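Local coordinates for HNH endonuclease (Geobacillus virus E2, PDB 5H0M), which probably nicks DNA as an HNH-family nuclease of a thermophilic phage, and binds a zinc ion, at residues C79-K84 against N109-C114. Residues are numbered along the deposited sequence; the frame is centred on the assembly and turned at random.
Sequences CLKEKK and NLQSLC. With ZN (zinc ion), chain B.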
ATOM      1  N   CYS A  79     -10.331  -2.242 -10.235  1.00 14.81           N
ATOM      2  CA  CYS A  79     -11.553  -2.020 -10.998  1.00 15.83           C
ATOM      3  C   CYS A  79     -11.244  -1.892 -12.484  1.00 16.96           C
ATOM      4  O   CYS A  79     -11.940  -2.480 -13.313  1.00 17.93           O
ATOM      5  CB  CYS A  79     -12.268  -0.760 -10.509  1.00 16.45           C
ATOM      6  SG  CYS A  79     -13.265  -0.937  -9.012  1.00 16.80           S
ATOM      7  N   LEU A  80     -10.186  -1.170 -12.827  1.00 16.56           N
ATOM      8  CA  LEU A  80      -9.852  -0.984 -14.242  1.00 18.72           C
ATOM      9  C   LEU A  80      -9.572  -2.329 -14.926  1.00 19.69           C
ATOM     10  O   LEU A  80     -10.021  -2.576 -16.057  1.00 21.48           O
ATOM     11  CB  LEU A  80      -8.645  -0.041 -14.391  1.00 20.27           C
ATOM     12  CG  LEU A  80      -8.356   0.494 -15.793  1.00 22.48           C
ATOM     13  CD1 LEU A  80      -9.506   1.337 -16.311  1.00 23.59           C
ATOM     14  CD2 LEU A  80      -7.067   1.304 -15.766  1.00 23.01           C
ATOM     15  N   LYS A  81      -8.853  -3.206 -14.246  1.00 19.49           N
ATOM     16  CA  LYS A  81      -8.575  -4.536 -14.786  1.00 21.35           C
ATOM     17  C   LYS A  81      -9.809  -5.385 -14.943  1.00 21.79           C
ATOM     18  O   LYS A  81      -9.858  -6.234 -15.834  1.00 23.78           O
ATOM     19  CB  LYS A  81      -7.516  -5.224 -13.959  1.00 24.09           C
ATOM     20  CG  LYS A  81      -6.184  -4.529 -14.198  1.00 32.44           C
ATOM     21  CD  LYS A  81      -5.009  -5.081 -13.416  1.00 38.70           C
ATOM     22  CE  LYS A  81      -3.924  -4.014 -13.285  1.00 43.80           C
ATOM     23  NZ  LYS A  81      -2.569  -4.542 -12.969  1.00 46.59           N
ATOM     24  N   GLU A  82     -10.813  -5.112 -14.119  1.00 19.77           N
ATOM     25  CA  GLU A  82     -12.133  -5.739 -14.205  1.00 21.15           C
ATOM     26  C   GLU A  82     -13.097  -4.955 -15.093  1.00 20.47           C
ATOM     27  O   GLU A  82     -14.305  -5.166 -15.038  1.00 22.29           O
ATOM     28  CB  GLU A  82     -12.718  -5.890 -12.801  1.00 22.49           C
ATOM     29  CG  GLU A  82     -11.895  -6.828 -11.946  1.00 22.32           C
ATOM     30  CD  GLU A  82     -12.445  -6.969 -10.541  1.00 25.30           C
ATOM     31  OE1 GLU A  82     -12.743  -5.940  -9.911  1.00 26.99           O
ATOM     32  OE2 GLU A  82     -12.558  -8.113 -10.067  1.00 27.47           O
ATOM     33  N   LYS A  83     -12.568  -4.039 -15.902  1.00 19.63           N
ATOM     34  CA  LYS A  83     -13.370  -3.255 -16.845  1.00 20.89           C
ATOM     35  C   LYS A  83     -14.426  -2.365 -16.183  1.00 21.02           C
ATOM     36  O   LYS A  83     -15.564  -2.253 -16.639  1.00 21.82           O
ATOM     37  CB  LYS A  83     -13.976  -4.171 -17.931  1.00 23.88           C
ATOM     38  CG  LYS A  83     -12.924  -4.968 -18.681  1.00 29.31           C
ATOM     39  CD  LYS A  83     -13.526  -5.778 -19.813  1.00 36.14           C
ATOM     40  CE  LYS A  83     -12.455  -6.431 -20.671  1.00 43.93           C
ATOM     41  NZ  LYS A  83     -13.038  -7.183 -21.826  1.00 48.84           N
ATOM     42  N   LYS A  84     -14.016  -1.696 -15.109  1.00 19.13           N
ATOM     43  CA  LYS A  84     -14.857  -0.796 -14.352  1.00 19.60           C
ATOM     44  C   LYS A  84     -14.095   0.483 -14.062  1.00 18.18           C
ATOM     45  O   LYS A  84     -12.862   0.466 -13.927  1.00 18.71           O
ATOM     46  CB  LYS A  84     -15.276  -1.460 -13.028  1.00 22.55           C
ATOM     47  CG  LYS A  84     -16.187  -2.660 -13.209  1.00 27.55           C
ATOM     48  CD  LYS A  84     -16.219  -3.563 -11.995  1.00 34.09           C
ATOM     49  CE  LYS A  84     -16.805  -2.841 -10.802  1.00 41.51           C
ATOM     50  NZ  LYS A  84     -16.999  -3.805  -9.685  1.00 47.50           N
ATOM     51  N   ASN A 109       5.270  -1.583  -6.781  1.00 12.12           N
ATOM     52  CA  ASN A 109       4.706  -2.208  -5.594  1.00 11.95           C
ATOM     53  C   ASN A 109       3.558  -1.377  -5.036  1.00 11.70           C
ATOM     54  O   ASN A 109       3.151  -1.596  -3.903  1.00 12.96           O
ATOM     55  CB  ASN A 109       5.768  -2.375  -4.502  1.00 11.97           C
ATOM     56  CG  ASN A 109       5.297  -3.234  -3.351  1.00 12.74           C
ATOM     57  OD1 ASN A 109       4.680  -4.280  -3.568  1.00 13.41           O
ATOM     58  ND2 ASN A 109       5.592  -2.820  -2.131  1.00 12.34           N
ATOM     59  N   LEU A 110       3.032  -0.434  -5.822  1.00 11.98           N
ATOM     60  CA  LEU A 110       1.983   0.470  -5.321  1.00 12.86           C
ATOM     61  C   LEU A 110       0.828   0.577  -6.310  1.00 13.13           C
ATOM     62  O   LEU A 110       1.058   0.713  -7.512  1.00 14.14           O
ATOM     63  CB  LEU A 110       2.584   1.861  -5.066  1.00 13.05           C
ATOM     64  CG  LEU A 110       3.541   1.926  -3.885  1.00 13.87           C
ATOM     65  CD1 LEU A 110       4.355   3.203  -3.940  1.00 14.12           C
ATOM     66  CD2 LEU A 110       2.827   1.772  -2.560  1.00 13.97           C
ATOM     67  N   GLN A 111      -0.404   0.510  -5.808  1.00 12.67           N
ATOM     68  CA  GLN A 111      -1.578   0.665  -6.657  1.00 12.71           C
ATOM     69  C   GLN A 111      -2.605   1.587  -6.029  1.00 12.71           C
ATOM     70  O   GLN A 111      -2.863   1.524  -4.833  1.00 13.62           O
ATOM     71  CB  GLN A 111      -2.242  -0.676  -6.952  1.00 13.42           C
ATOM     72  CG  GLN A 111      -1.346  -1.706  -7.586  1.00 14.43           C
ATOM     73  CD  GLN A 111      -2.118  -2.969  -7.915  1.00 13.54           C
ATOM     74  OE1 GLN A 111      -2.415  -3.774  -7.024  1.00 14.93           O
ATOM     75  NE2 GLN A 111      -2.453  -3.138  -9.179  1.00 14.42           N
ATOM     76  N   SER A 112      -3.220   2.407  -6.867  1.00 12.67           N
ATOM     77  CA  SER A 112      -4.358   3.212  -6.448  1.00 12.47           C
ATOM     78  C   SER A 112      -5.596   2.326  -6.434  1.00 12.18           C
ATOM     79  O   SER A 112      -5.839   1.600  -7.403  1.00 12.80           O
ATOM     80  CB  SER A 112      -4.579   4.352  -7.442  1.00 12.88           C
ATOM     81  OG  SER A 112      -3.389   5.120  -7.618  1.00 14.22           O
ATOM     82  N   LEU A 113      -6.355   2.375  -5.332  1.00 11.82           N
ATOM     83  CA  LEU A 113      -7.509   1.486  -5.106  1.00 12.41           C
ATOM     84  C   LEU A 113      -8.704   2.253  -4.571  1.00 12.61           C
ATOM     85  O   LEU A 113      -8.553   3.245  -3.862  1.00 13.26           O
ATOM     86  CB  LEU A 113      -7.180   0.384  -4.092  1.00 12.99           C
ATOM     87  CG  LEU A 113      -6.036  -0.583  -4.445  1.00 13.59           C
ATOM     88  CD1 LEU A 113      -5.841  -1.561  -3.305  1.00 14.41           C
ATOM     89  CD2 LEU A 113      -6.313  -1.313  -5.748  1.00 14.08           C
ATOM     90  N   CYS A 114      -9.895   1.766  -4.923  1.00 13.29           N
ATOM     91  CA  CYS A 114     -11.122   2.196  -4.271  1.00 14.34           C
ATOM     92  C   CYS A 114     -11.249   1.468  -2.934  1.00 15.89           C
ATOM     93  O   CYS A 114     -10.488   0.556  -2.624  1.00 14.91           O
ATOM     94  CB  CYS A 114     -12.339   1.925  -5.164  1.00 14.62           C
ATOM     95  SG  CYS A 114     -12.817   0.201  -5.311  1.00 15.38           S
TER
HETATM   96 ZN    ZN B 800     -11.868  -0.831  -7.199  1.00 15.03          ZN
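The nearest CA atoms across the two segments are those of C79 and C114, 8.0 Å apart, where the middle of helix 77-81 comes up to the residue just past strand 110-113; no hydrogen bond joins 79-84 to 109-114. A zinc ion fills the gap. C79 SG binds the zinc ion at 2.3 Å. C114 SG binds the zinc ion at 2.4 Å. C79 SG and C114 SG lie 3.9 Å apart. Both CB atoms point toward the opposite segment. The SG of C114 sits between its own backbone N and carbonyl carbon (chi1 73°), which turns it to the metal. C76 and C117 complete the Cys4 site. The ligands thus come as two CxxC pairs of the HNH region: C76 and C79 precede strands 90-93 and 110-113 in sequence, and C114 and C117 follow them. C114 is also the N-cap of helix 115-129, and its SG caps a backbone N there. In segment 79-84, a Schellman motif ends helix 77-81: K84 N bonds to C79 O at 2.9 Å, K83 N bonds to L80 O, and K83 takes positive phi. Away from the metal, K81 reaches out as an extended chain and crosses the Q111 side chain at about a right angle. K81 NZ stays 4.0 Å from Q111 NE2, with no bond between them. The other end of that amide, Q111 OE1, is hydrogen-bonded to H78 NE2.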